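Local atomic coordinates of ATP-dependent DNA helicase PIF1 (Candida albicans, PDB entry 7OTJ), a protein that couples ATP hydrolysis to 5'-3' movement along single-stranded DNA and probably unwinds duplexes, RNA-DNA hybrids and G-quadruplexes to keep the nuclear and mitochondrial genomes stable. Residues G292-C297 with L446-S451; N252-D257 with N288-A293; K401-V406 with I440-I445; N300-L305 with T415-V420. All blocks are in the same frame, centred on the assembly; numbering follows the deposited sequence.

Interaction 1 of 4, residues G292-C297 with L446-S451; sequences GAQVMC and LAWSLS. With nucleotides of chain C.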
loop_
_atom_site.group_PDB
_atom_site.type_symbol
_atom_site.label_atom_id
_atom_site.label_comp_id
_atom_site.label_asym_id
_atom_site.label_seq_id
_atom_site.Cartn_x
_atom_site.Cartn_y
_atom_site.Cartn_z
ATOM N N GLY A 292 -22.282 4.572 11.811
ATOM C CA GLY A 292 -22.311 3.767 10.609
ATOM C C GLY A 292 -21.330 4.177 9.532
ATOM O O GLY A 292 -21.284 3.526 8.481
ATOM N N ALA A 293 -20.549 5.233 9.757
ATOM C CA ALA A 293 -19.590 5.690 8.761
ATOM C C ALA A 293 -18.508 4.642 8.538
ATOM O O ALA A 293 -17.966 4.077 9.493
ATOM C CB ALA A 293 -18.965 7.013 9.201
ATOM N N GLN A 294 -18.218 4.360 7.271
ATOM C CA GLN A 294 -17.121 3.463 6.935
ATOM C C GLN A 294 -15.789 4.051 7.393
ATOM O O GLN A 294 -15.510 5.233 7.179
ATOM C CB GLN A 294 -17.106 3.217 5.427
ATOM C CG GLN A 294 -16.443 1.926 5.007
ATOM C CD GLN A 294 -17.290 0.711 5.325
ATOM O OE1 GLN A 294 -18.445 0.828 5.742
ATOM N NE2 GLN A 294 -16.718 -0.468 5.126
ATOM N N VAL A 295 -14.938 3.210 7.987
ATOM C CA VAL A 295 -13.654 3.658 8.519
ATOM C C VAL A 295 -12.598 2.593 8.275
ATOM O O VAL A 295 -12.899 1.421 8.043
ATOM C CB VAL A 295 -13.685 3.977 10.031
ATOM C CG1 VAL A 295 -14.501 5.228 10.320
ATOM C CG2 VAL A 295 -14.200 2.781 10.802
ATOM N N MET A 296 -11.342 3.022 8.349
ATOM C CA MET A 296 -10.197 2.136 8.208
ATOM C C MET A 296 -9.206 2.419 9.324
ATOM O O MET A 296 -8.822 3.571 9.541
ATOM C CB MET A 296 -9.520 2.317 6.848
ATOM C CG MET A 296 -8.095 1.803 6.801
ATOM S SD MET A 296 -7.356 1.900 5.159
ATOM C CE MET A 296 -5.682 2.369 5.566
ATOM N N CYS A 297 -8.795 1.366 10.023
ATOM C CA CYS A 297 -7.761 1.496 11.036
ATOM C C CYS A 297 -6.417 1.794 10.378
ATOM O O CYS A 297 -6.076 1.217 9.343
ATOM C CB CYS A 297 -7.678 0.214 11.860
ATOM S SG CYS A 297 -6.437 0.246 13.151
ATOM N N LEU A 446 -12.149 7.943 7.313
ATOM C CA LEU A 446 -13.361 7.496 6.632
ATOM C C LEU A 446 -12.951 6.682 5.413
ATOM O O LEU A 446 -12.349 7.226 4.481
ATOM C CB LEU A 446 -14.239 8.676 6.206
ATOM C CG LEU A 446 -14.940 9.516 7.275
ATOM C CD1 LEU A 446 -15.594 10.737 6.643
ATOM C CD2 LEU A 446 -15.967 8.685 8.016
ATOM N N ALA A 447 -13.234 5.374 5.420
ATOM C CA ALA A 447 -12.607 4.537 4.407
ATOM C C ALA A 447 -13.347 4.605 3.075
ATOM O O ALA A 447 -12.808 5.124 2.102
ATOM C CB ALA A 447 -12.533 3.091 4.907
ATOM N N TRP A 448 -14.609 4.174 3.039
ATOM C CA TRP A 448 -15.513 4.376 1.905
ATOM C C TRP A 448 -14.831 4.391 0.534
ATOM O O TRP A 448 -15.017 3.484 -0.282
ATOM C CB TRP A 448 -16.312 5.659 2.108
ATOM C CG TRP A 448 -17.673 5.439 2.701
ATOM C CD1 TRP A 448 -18.538 4.429 2.408
ATOM C CD2 TRP A 448 -18.316 6.241 3.699
ATOM N NE1 TRP A 448 -19.687 4.555 3.153
ATOM C CE2 TRP A 448 -19.574 5.660 3.954
ATOM C CE3 TRP A 448 -17.952 7.397 4.395
ATOM C CZ2 TRP A 448 -20.468 6.194 4.880
ATOM C CZ3 TRP A 448 -18.843 7.926 5.313
ATOM C CH2 TRP A 448 -20.084 7.325 5.547
ATOM N N SER A 449 -14.021 5.419 0.285
ATOM C CA SER A 449 -13.358 5.651 -0.992
ATOM C C SER A 449 -11.844 5.484 -0.854
ATOM O O SER A 449 -11.281 5.514 0.241
ATOM C CB SER A 449 -13.702 7.053 -1.514
ATOM O OG SER A 449 -13.060 7.320 -2.746
ATOM N N LEU A 450 -11.160 5.361 -1.986
ATOM C CA LEU A 450 -9.736 5.059 -1.936
ATOM C C LEU A 450 -9.111 5.394 -3.279
ATOM O O LEU A 450 -9.746 5.217 -4.322
ATOM C CB LEU A 450 -9.503 3.581 -1.590
ATOM C CG LEU A 450 -8.066 3.086 -1.444
ATOM C CD1 LEU A 450 -7.420 3.672 -0.195
ATOM C CD2 LEU A 450 -8.035 1.566 -1.414
ATOM N N SER A 451 -7.881 5.904 -3.248
ATOM C CA SER A 451 -7.194 6.219 -4.489
ATOM C C SER A 451 -6.799 4.934 -5.210
ATOM O O SER A 451 -6.506 3.909 -4.585
ATOM C CB SER A 451 -5.957 7.082 -4.227
ATOM O OG SER A 451 -4.938 6.365 -3.549
ATOM P P DT C 3 -1.951 8.968 -3.171
ATOM O OP1 DT C 3 -2.980 8.055 -2.613
ATOM O OP2 DT C 3 -1.956 10.403 -2.800
ATOM O "O5'" DT C 3 -0.493 8.382 -2.848
ATOM C "C5'" DT C 3 -0.170 7.052 -3.234
ATOM C "C4'" DT C 3 1.335 6.797 -3.203
ATOM O "O4'" DT C 3 1.993 7.623 -4.184
ATOM C "C3'" DT C 3 2.026 7.108 -1.891
ATOM O "O3'" DT C 3 1.973 5.973 -1.045
ATOM C "C2'" DT C 3 3.463 7.407 -2.324
ATOM C "C1'" DT C 3 3.287 7.984 -3.727
ATOM N N1 DT C 3 3.401 9.464 -3.794
ATOM C C2 DT C 3 4.619 10.033 -4.074
ATOM O O2 DT C 3 5.631 9.383 -4.252
ATOM N N3 DT C 3 4.609 11.405 -4.132
ATOM C C4 DT C 3 3.514 12.242 -3.949
ATOM O O4 DT C 3 3.597 13.467 -4.017
ATOM C C5 DT C 3 2.267 11.573 -3.664
ATOM C C7 DT C 3 1.012 12.370 -3.444
ATOM C C6 DT C 3 2.271 10.234 -3.608
#
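W448 lays one face of its indole on Q294. The CB of Q294 is 3.5 Å from the centroid of the five-membered ring of W448, almost straight above it. The CG of Q294 is anti to its backbone N (chi1 -156°) and lies against the backbone N of W448. The far rim of the indole reaches A293. There the CB of A293 fits into a notch: the CD2 of L446 is 3.6 Å away on one wall, and the CH2 of W448 is 3.8 Å away on the other. A447 is the reverse bump. Its CB rests on the backbone of strand 294-297, 3.4 Å from the C of V295, and also touches the CB of M296. A hydrogen bond of 2.9 Å from the N of A447 to the O of Q294 joins the two backbones, with the donor well above the carbonyl plane. Helix 240-253 backs A293 and W448 through L251 and K250. The OG of S451 bonds the OP1 of DT3 of chain C at 2.8 Å and caps K454 N. The chain here leaves the antiparallel sheet of the 2B region through L446-W448 and enters strand 449-451, edge of the four-stranded parallel sheet.

Interaction 2 of 4, residues N252-D257 with N288-A293; sequences NTIQGD and NLKVGA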
loop_
_atom_site.group_PDB
_atom_site.type_symbol
_atom_site.label_atom_id
_atom_site.label_comp_id
_atom_site.label_asym_id
_atom_site.label_seq_id
_atom_site.Cartn_x
_atom_site.Cartn_y
_atom_site.Cartn_z
ATOM N N ASN A 252 -22.278 12.785 4.485
ATOM C CA ASN A 252 -23.315 13.808 4.576
ATOM C C ASN A 252 -24.716 13.255 4.352
ATOM O O ASN A 252 -25.694 13.940 4.675
ATOM C CB ASN A 252 -23.045 14.929 3.569
ATOM C CG ASN A 252 -22.005 15.919 4.058
ATOM O OD1 ASN A 252 -21.854 16.137 5.260
ATOM N ND2 ASN A 252 -21.288 16.533 3.124
ATOM N N THR A 253 -24.844 12.043 3.808
ATOM C CA THR A 253 -26.169 11.454 3.643
ATOM C C THR A 253 -26.659 10.833 4.947
ATOM O O THR A 253 -27.848 10.930 5.278
ATOM C CB THR A 253 -26.156 10.418 2.512
ATOM O OG1 THR A 253 -25.130 9.446 2.747
ATOM C CG2 THR A 253 -25.909 11.095 1.170
ATOM N N ILE A 254 -25.755 10.194 5.694
ATOM C CA ILE A 254 -26.075 9.698 7.028
ATOM C C ILE A 254 -26.560 10.843 7.908
ATOM O O ILE A 254 -25.948 11.918 7.951
ATOM C CB ILE A 254 -24.848 9.007 7.644
ATOM C CG1 ILE A 254 -24.302 7.933 6.705
ATOM C CG2 ILE A 254 -25.187 8.394 8.992
ATOM C CD1 ILE A 254 -23.142 7.163 7.296
ATOM N N GLN A 255 -27.681 10.630 8.593
ATOM C CA GLN A 255 -28.123 11.525 9.652
ATOM C C GLN A 255 -27.511 11.077 10.973
ATOM O O GLN A 255 -27.069 9.934 11.115
ATOM C CB GLN A 255 -29.647 11.540 9.754
ATOM C CG GLN A 255 -30.360 11.553 8.414
ATOM C CD GLN A 255 -29.976 12.742 7.559
ATOM O OE1 GLN A 255 -29.644 13.811 8.073
ATOM N NE2 GLN A 255 -30.015 12.561 6.244
ATOM N N GLY A 256 -27.522 11.966 11.963
ATOM C CA GLY A 256 -26.742 11.646 13.142
ATOM C C GLY A 256 -25.819 12.696 13.729
ATOM O O GLY A 256 -25.007 12.357 14.596
ATOM N N ASP A 257 -25.903 13.952 13.276
ATOM C CA ASP A 257 -25.271 15.067 13.991
ATOM C C ASP A 257 -23.758 14.867 14.151
ATOM O O ASP A 257 -23.235 14.740 15.260
ATOM C CB ASP A 257 -25.950 15.275 15.351
ATOM C CG ASP A 257 -26.044 16.735 15.741
ATOM O OD1 ASP A 257 -25.128 17.511 15.399
ATOM O OD2 ASP A 257 -27.042 17.105 16.394
ATOM N N ASN A 288 -14.003 13.450 10.974
ATOM C CA ASN A 288 -15.457 13.572 11.059
ATOM C C ASN A 288 -16.086 12.186 11.009
ATOM O O ASN A 288 -15.850 11.429 10.063
ATOM C CB ASN A 288 -16.000 14.444 9.928
ATOM C CG ASN A 288 -15.464 15.862 9.975
ATOM O OD1 ASN A 288 -15.868 16.663 10.821
ATOM N ND2 ASN A 288 -14.568 16.187 9.052
ATOM N N LEU A 289 -16.898 11.862 12.015
ATOM C CA LEU A 289 -17.489 10.535 12.129
ATOM C C LEU A 289 -18.966 10.644 12.476
ATOM O O LEU A 289 -19.342 11.414 13.363
ATOM C CB LEU A 289 -16.765 9.700 13.194
ATOM C CG LEU A 289 -15.296 9.342 12.948
ATOM C CD1 LEU A 289 -14.755 8.519 14.105
ATOM C CD2 LEU A 289 -15.135 8.594 11.638
ATOM N N LYS A 290 -19.799 9.885 11.768
ATOM C CA LYS A 290 -21.181 9.654 12.166
ATOM C C LYS A 290 -21.340 8.200 12.592
ATOM O O LYS A 290 -20.388 7.415 12.587
ATOM C CB LYS A 290 -22.150 9.986 11.028
ATOM C CG LYS A 290 -22.330 11.463 10.767
ATOM C CD LYS A 290 -23.228 11.715 9.573
ATOM C CE LYS A 290 -23.381 13.204 9.306
ATOM N NZ LYS A 290 -24.185 13.479 8.088
ATOM N N VAL A 291 -22.563 7.830 12.940
ATOM C CA VAL A 291 -22.858 6.437 13.250
ATOM C C VAL A 291 -23.023 5.670 11.947
ATOM O O VAL A 291 -23.790 6.075 11.064
ATOM C CB VAL A 291 -24.105 6.329 14.137
ATOM C CG1 VAL A 291 -24.364 4.877 14.489
ATOM C CG2 VAL A 291 -23.919 7.172 15.395
ATOM N N GLY A 292 -22.282 4.572 11.811
ATOM C CA GLY A 292 -22.311 3.767 10.609
ATOM C C GLY A 292 -21.330 4.177 9.532
ATOM O O GLY A 292 -21.284 3.526 8.481
ATOM N N ALA A 293 -20.549 5.233 9.757
ATOM C CA ALA A 293 -19.590 5.690 8.761
ATOM C C ALA A 293 -18.508 4.642 8.538
ATOM O O ALA A 293 -17.966 4.077 9.493
ATOM C CB ALA A 293 -18.965 7.013 9.201
#
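K290 stretches across to I254 and brings both polar and apolar contacts. The polar part is a hydrogen bond from the NZ of K290 to the O of I254. It is modelled at 2.4 Å, doubtfully short at this resolution. The same NZ also bonds the O of L251, one helical turn back in helix 240-253. The lysine chain is extended beyond CG, with CD anti to CA (chi2 176°), and its end arrives where the helix finishes. I254 is the first residue to leave the helical path.

The apolar part runs alongside. The side chains of I254 and K290 slide past each other in opposite directions, and the CB of I254 lies 3.7 Å from the CD of K290. The CG2 of I254 rests on the turn after strand 286-289, 3.4 Å from the O of V291. Its CD1 continues to the backbone of the next residues, 4.1 Å from the C of G292. K290 to A293 form a type II beta turn, and G292 supplies the positive phi (89°) of its third position. W448 also packs on I254.

A lysine amine thus lies near two carbonyls at the C-terminal end of a helix, though the length to I254 is uncertain. This would be expected to favour the charged amine, while its methylenes and the isoleucine shield part of the contact.

Interaction 3 of 4, residues K401-V406 with I440-I445; sequences KKYPLV and IQFPLI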
loop_
_atom_site.group_PDB
_atom_site.type_symbol
_atom_site.label_atom_id
_atom_site.label_comp_id
_atom_site.label_asym_id
_atom_site.label_seq_id
_atom_site.Cartn_x
_atom_site.Cartn_y
_atom_site.Cartn_z
ATOM N N LYS A 401 -14.097 13.995 25.278
ATOM C CA LYS A 401 -14.958 13.224 26.171
ATOM C C LYS A 401 -15.278 11.805 25.702
ATOM O O LYS A 401 -15.632 10.975 26.547
ATOM C CB LYS A 401 -16.277 13.967 26.426
ATOM C CG LYS A 401 -16.128 15.209 27.282
ATOM C CD LYS A 401 -17.475 15.830 27.595
ATOM C CE LYS A 401 -17.301 17.036 28.495
ATOM N NZ LYS A 401 -18.599 17.708 28.768
ATOM N N LYS A 402 -15.169 11.494 24.408
ATOM C CA LYS A 402 -15.888 10.353 23.840
ATOM C C LYS A 402 -15.032 9.577 22.850
ATOM O O LYS A 402 -14.434 10.167 21.946
ATOM C CB LYS A 402 -17.173 10.814 23.139
ATOM C CG LYS A 402 -18.344 11.058 24.070
ATOM C CD LYS A 402 -19.479 11.734 23.318
ATOM C CE LYS A 402 -20.729 11.865 24.173
ATOM N NZ LYS A 402 -21.399 10.556 24.405
ATOM N N TYR A 403 -14.996 8.209 23.014
ATOM C CA TYR A 403 -14.264 7.440 22.019
ATOM C C TYR A 403 -15.213 6.752 21.040
ATOM O O TYR A 403 -16.326 6.363 21.410
ATOM C CB TYR A 403 -13.382 6.382 22.689
ATOM C CG TYR A 403 -12.227 6.948 23.487
ATOM C CD1 TYR A 403 -11.952 8.310 23.491
ATOM C CD2 TYR A 403 -11.402 6.113 24.227
ATOM C CE1 TYR A 403 -10.894 8.823 24.216
ATOM C CE2 TYR A 403 -10.345 6.615 24.954
ATOM C CZ TYR A 403 -10.095 7.968 24.947
ATOM O OH TYR A 403 -9.038 8.456 25.675
ATOM N N PRO A 404 -14.804 6.603 19.779
ATOM C CA PRO A 404 -15.608 5.829 18.824
ATOM C C PRO A 404 -15.649 4.349 19.176
ATOM O O PRO A 404 -14.649 3.760 19.594
ATOM C CB PRO A 404 -14.893 6.058 17.485
ATOM C CG PRO A 404 -14.092 7.295 17.681
ATOM C CD PRO A 404 -13.673 7.277 19.120
ATOM N N LEU A 405 -16.818 3.748 18.982
ATOM C CA LEU A 405 -17.002 2.305 19.098
ATOM C C LEU A 405 -17.068 1.735 17.687
ATOM O O LEU A 405 -17.999 2.035 16.934
ATOM C CB LEU A 405 -18.268 1.978 19.884
ATOM C CG LEU A 405 -18.523 0.496 20.139
ATOM C CD1 LEU A 405 -17.369 -0.102 20.924
ATOM C CD2 LEU A 405 -19.835 0.309 20.878
ATOM N N VAL A 406 -16.083 0.914 17.327
ATOM C CA VAL A 406 -15.899 0.480 15.947
ATOM C C VAL A 406 -15.830 -1.041 15.897
ATOM O O VAL A 406 -15.107 -1.664 16.684
ATOM C CB VAL A 406 -14.637 1.100 15.320
ATOM C CG1 VAL A 406 -14.528 0.703 13.860
ATOM C CG2 VAL A 406 -14.669 2.618 15.455
ATOM N N ILE A 440 -1.816 13.940 17.930
ATOM C CA ILE A 440 -2.618 12.971 18.663
ATOM C C ILE A 440 -3.995 12.956 18.025
ATOM O O ILE A 440 -4.654 13.998 17.917
ATOM C CB ILE A 440 -2.690 13.310 20.160
ATOM C CG1 ILE A 440 -1.281 13.304 20.766
ATOM C CG2 ILE A 440 -3.596 12.324 20.885
ATOM C CD1 ILE A 440 -1.233 13.666 22.234
ATOM N N GLN A 441 -4.417 11.776 17.580
ATOM C CA GLN A 441 -5.686 11.599 16.894
ATOM C C GLN A 441 -6.072 10.134 17.005
ATOM O O GLN A 441 -5.220 9.266 17.206
ATOM C CB GLN A 441 -5.582 12.029 15.425
ATOM C CG GLN A 441 -6.863 11.885 14.607
ATOM C CD GLN A 441 -7.954 12.835 15.055
ATOM O OE1 GLN A 441 -8.649 12.586 16.042
ATOM N NE2 GLN A 441 -8.107 13.938 14.330
ATOM N N PHE A 442 -7.364 9.869 16.882
ATOM C CA PHE A 442 -7.811 8.494 16.759
ATOM C C PHE A 442 -7.287 7.904 15.453
ATOM O O PHE A 442 -7.280 8.585 14.422
ATOM C CB PHE A 442 -9.335 8.417 16.803
ATOM C CG PHE A 442 -9.921 8.917 18.089
ATOM C CD1 PHE A 442 -10.109 8.060 19.158
ATOM C CD2 PHE A 442 -10.263 10.250 18.237
ATOM C CE1 PHE A 442 -10.636 8.518 20.345
ATOM C CE2 PHE A 442 -10.790 10.716 19.421
ATOM C CZ PHE A 442 -10.980 9.848 20.477
ATOM N N PRO A 443 -6.831 6.656 15.463
ATOM C CA PRO A 443 -6.246 6.058 14.249
ATOM C C PRO A 443 -7.304 5.588 13.257
ATOM O O PRO A 443 -7.398 4.405 12.919
ATOM C CB PRO A 443 -5.426 4.898 14.825
ATOM C CG PRO A 443 -6.204 4.482 16.024
ATOM C CD PRO A 443 -6.745 5.753 16.622
ATOM N N LEU A 444 -8.093 6.534 12.746
ATOM C CA LEU A 444 -9.189 6.204 11.846
ATOM C C LEU A 444 -9.282 7.237 10.735
ATOM O O LEU A 444 -8.999 8.419 10.945
ATOM C CB LEU A 444 -10.531 6.140 12.595
ATOM C CG LEU A 444 -10.686 5.126 13.730
ATOM C CD1 LEU A 444 -11.994 5.356 14.473
ATOM C CD2 LEU A 444 -10.614 3.705 13.198
ATOM N N ILE A 445 -9.650 6.767 9.546
ATOM C CA ILE A 445 -10.011 7.609 8.414
ATOM C C ILE A 445 -11.296 7.050 7.820
ATOM O O ILE A 445 -11.526 5.838 7.838
ATOM C CB ILE A 445 -8.898 7.678 7.345
ATOM C CG1 ILE A 445 -8.538 6.277 6.863
ATOM C CG2 ILE A 445 -7.672 8.412 7.883
ATOM C CD1 ILE A 445 -7.591 6.278 5.704
#
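The backbones of Y403 and F442 stay apart, with CA atoms 8.4 Å from each other, and no hydrogen bond crosses between 401-406 and 440-445. Side chains fill the gap. F442 is central. Its CG is anti to the carbonyl carbon (chi1 -62°), and the ring reaches across to Y403 and P404. With Y403 it makes an offset edge-to-face pair: the edge of F442 is turned to the face of Y403, the ring planes stand at 75° and the centroids are 5.3 Å apart. P404 sits over one face of the F442 ring. Its CD makes a CH-pi contact 3.9 Å from the centroid of the F442 ring. Further along, V406 and L444 reach toward each other tip to tip, with the CG2 of V406 4.0 Å from the CD1 of L444. That same CD1 of L444 is 4.2 Å from the CB of P404. P443 centres an inverse gamma turn, closed by a bond of 2.8 Å from the N of L444 to the O of F442, at the break in strand 435-446. The OE1 of Q441 accepts the N of F442. The contact lies inside the curled antiparallel sheet that probably forms the SH3-like 2B region. L287 and L289 of strand 286-289 line it, Y261 of strand 259-267 adds a ring beside F442, and V406 pairs with V419 of strand 416-420.

Interaction 4 of 4, residues N300-L305 with T415-V420; sequences NFDDQL and TFRTVV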
loop_
_atom_site.group_PDB
_atom_site.type_symbol
_atom_site.label_atom_id
_atom_site.label_comp_id
_atom_site.label_asym_id
_atom_site.label_seq_id
_atom_site.Cartn_x
_atom_site.Cartn_y
_atom_site.Cartn_z
ATOM N N ASN A 300 -1.233 -0.660 13.509
ATOM C CA ASN A 300 -1.176 -2.084 13.835
ATOM C C ASN A 300 -1.269 -2.240 15.348
ATOM O O ASN A 300 -0.270 -2.173 16.062
ATOM C CB ASN A 300 0.101 -2.713 13.289
ATOM C CG ASN A 300 0.211 -2.596 11.782
ATOM O OD1 ASN A 300 -0.188 -3.500 11.046
ATOM N ND2 ASN A 300 0.760 -1.481 11.313
ATOM N N PHE A 301 -2.488 -2.428 15.854
ATOM C CA PHE A 301 -2.648 -2.655 17.288
ATOM C C PHE A 301 -2.372 -4.107 17.656
ATOM O O PHE A 301 -1.461 -4.404 18.434
ATOM C CB PHE A 301 -4.059 -2.265 17.728
ATOM C CG PHE A 301 -4.293 -0.790 17.776
ATOM C CD1 PHE A 301 -3.667 -0.010 18.732
ATOM C CD2 PHE A 301 -5.150 -0.183 16.876
ATOM C CE1 PHE A 301 -3.880 1.350 18.785
ATOM C CE2 PHE A 301 -5.372 1.178 16.924
ATOM C CZ PHE A 301 -4.736 1.945 17.880
ATOM N N ASP A 302 -3.141 -5.020 17.083
ATOM C CA ASP A 302 -3.102 -6.430 17.425
ATOM C C ASP A 302 -2.394 -7.205 16.321
ATOM O O ASP A 302 -1.904 -6.639 15.340
ATOM C CB ASP A 302 -4.523 -6.958 17.647
ATOM C CG ASP A 302 -4.562 -8.179 18.543
ATOM O OD1 ASP A 302 -3.502 -8.552 19.090
ATOM O OD2 ASP A 302 -5.654 -8.767 18.699
ATOM N N ASP A 303 -2.352 -8.522 16.493
ATOM C CA ASP A 303 -2.002 -9.409 15.398
ATOM C C ASP A 303 -3.179 -9.615 14.457
ATOM O O ASP A 303 -2.977 -9.982 13.295
ATOM C CB ASP A 303 -1.525 -10.754 15.952
ATOM C CG ASP A 303 -0.905 -11.638 14.890
ATOM O OD1 ASP A 303 -0.476 -11.106 13.844
ATOM O OD2 ASP A 303 -0.854 -12.869 15.101
ATOM N N GLN A 304 -4.398 -9.362 14.932
ATOM C CA GLN A 304 -5.616 -9.482 14.146
ATOM C C GLN A 304 -6.103 -8.144 13.609
ATOM O O GLN A 304 -6.528 -8.062 12.455
ATOM C CB GLN A 304 -6.720 -10.134 14.985
ATOM C CG GLN A 304 -7.596 -11.107 14.214
ATOM C CD GLN A 304 -8.479 -11.943 15.120
ATOM O OE1 GLN A 304 -8.518 -11.733 16.334
ATOM N NE2 GLN A 304 -9.189 -12.902 14.536
ATOM N N LEU A 305 -6.034 -7.085 14.409
ATOM C CA LEU A 305 -6.435 -5.750 13.981
ATOM C C LEU A 305 -5.170 -4.974 13.632
ATOM O O LEU A 305 -4.374 -4.643 14.515
ATOM C CB LEU A 305 -7.233 -5.046 15.074
ATOM C CG LEU A 305 -7.537 -3.564 14.861
ATOM C CD1 LEU A 305 -8.329 -3.362 13.581
ATOM C CD2 LEU A 305 -8.289 -3.011 16.060
ATOM N N THR A 415 -15.749 -12.942 10.113
ATOM C CA THR A 415 -15.998 -12.558 11.499
ATOM C C THR A 415 -15.650 -11.090 11.754
ATOM O O THR A 415 -14.884 -10.459 11.018
ATOM C CB THR A 415 -15.212 -13.455 12.460
ATOM O OG1 THR A 415 -13.806 -13.294 12.237
ATOM C CG2 THR A 415 -15.597 -14.920 12.265
ATOM N N PHE A 416 -16.212 -10.560 12.838
ATOM C CA PHE A 416 -16.040 -9.178 13.263
ATOM C C PHE A 416 -15.351 -9.141 14.621
ATOM O O PHE A 416 -15.191 -10.162 15.296
ATOM C CB PHE A 416 -17.387 -8.444 13.352
ATOM C CG PHE A 416 -18.215 -8.516 12.097
ATOM C CD1 PHE A 416 -17.619 -8.478 10.847
ATOM C CD2 PHE A 416 -19.597 -8.620 12.171
ATOM C CE1 PHE A 416 -18.387 -8.545 9.695
ATOM C CE2 PHE A 416 -20.367 -8.686 11.022
ATOM C CZ PHE A 416 -19.760 -8.648 9.784
ATOM N N ARG A 417 -14.932 -7.940 15.017
ATOM C CA ARG A 417 -14.451 -7.715 16.380
ATOM C C ARG A 417 -14.645 -6.242 16.706
ATOM O O ARG A 417 -13.962 -5.386 16.135
ATOM C CB ARG A 417 -12.993 -8.128 16.531
ATOM C CG ARG A 417 -12.451 -7.935 17.938
ATOM C CD ARG A 417 -11.277 -8.861 18.209
ATOM N NE ARG A 417 -10.119 -8.558 17.377
ATOM C CZ ARG A 417 -9.046 -7.901 17.797
ATOM N NH1 ARG A 417 -8.953 -7.453 19.038
ATOM N NH2 ARG A 417 -8.040 -7.693 16.953
ATOM N N THR A 418 -15.570 -5.953 17.614
ATOM C CA THR A 418 -15.856 -4.587 18.024
ATOM C C THR A 418 -14.920 -4.192 19.158
ATOM O O THR A 418 -14.718 -4.964 20.102
ATOM C CB THR A 418 -17.314 -4.450 18.460
ATOM O OG1 THR A 418 -18.168 -4.957 17.427
ATOM C CG2 THR A 418 -17.660 -2.992 18.722
ATOM N N VAL A 419 -14.356 -2.987 19.063
ATOM C CA VAL A 419 -13.378 -2.497 20.024
ATOM C C VAL A 419 -13.582 -0.999 20.209
ATOM O O VAL A 419 -14.188 -0.321 19.377
ATOM C CB VAL A 419 -11.919 -2.786 19.591
ATOM C CG1 VAL A 419 -11.602 -4.268 19.708
ATOM C CG2 VAL A 419 -11.678 -2.300 18.173
ATOM N N VAL A 420 -13.081 -0.494 21.331
ATOM C CA VAL A 420 -13.135 0.930 21.639
ATOM C C VAL A 420 -11.822 1.564 21.189
ATOM O O VAL A 420 -10.750 1.230 21.705
ATOM C CB VAL A 420 -13.385 1.165 23.137
ATOM C CG1 VAL A 420 -12.566 0.190 23.985
ATOM C CG2 VAL A 420 -13.074 2.611 23.508
#
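The loop between strands 294-297 and 310-316 is held to strand 416-420 by a surface salt bridge from D302 to R417. The OD2 of D302 is 3.1 Å from the NH2 of R417. The two side chains cross at about a right angle, and the carboxylate and guanidinium planes are 69° apart. R417 starts with CG anti to its backbone N, and then bends at chi3 (65°), which turns NE out of the extended line. Its NH2 end tucks into the curve of the loop. There it lies 3.4 Å from the CB of Q304 and 3.3 Å from the CB of L305. The Q304 and R417 side chains cross at a slant, with the amide and guanidinium planes 25° apart. The loop keeps its own shape through a bond of 2.9 Å from the N of D302 to the O of L305. A weak bond links the N of D303 to the OD1 of D302. Both segments belong to or border one antiparallel sheet, probably that of the SH3-like 2B domain, where strand 416-420 pairs with strand 404-409. Beside the salt bridge is an apolar pair. L305 and V419 slide past each other in opposite directions, and the CD2 of L305 is 4.1 Å from the CG2 of V419. F408 touches both of them, while L410 packs on Q304 and R417.

Interactions 1 and 3 are buried, interaction 2 is partly buried and interaction 4 lies at the surface. All four reach the same curled antiparallel sheet. Interactions 1 and 2 share G292 and A293, and L289 of interaction 2 packs on V295 and L446 of interaction 1. Interaction 1 joins interaction 3 through strands 294-297 and 435-446, which are neighbours; M296 N probably bonds I445 O. Strands 404-409 and 416-420, which carry interactions 3 and 4, are also neighbours. The chemistry differs with place: rings and aliphatic groups dominate interaction 3, a backbone bond joins the packing in interaction 1, a lysine meets carbonyls in interaction 2, and a salt bridge marks interaction 4.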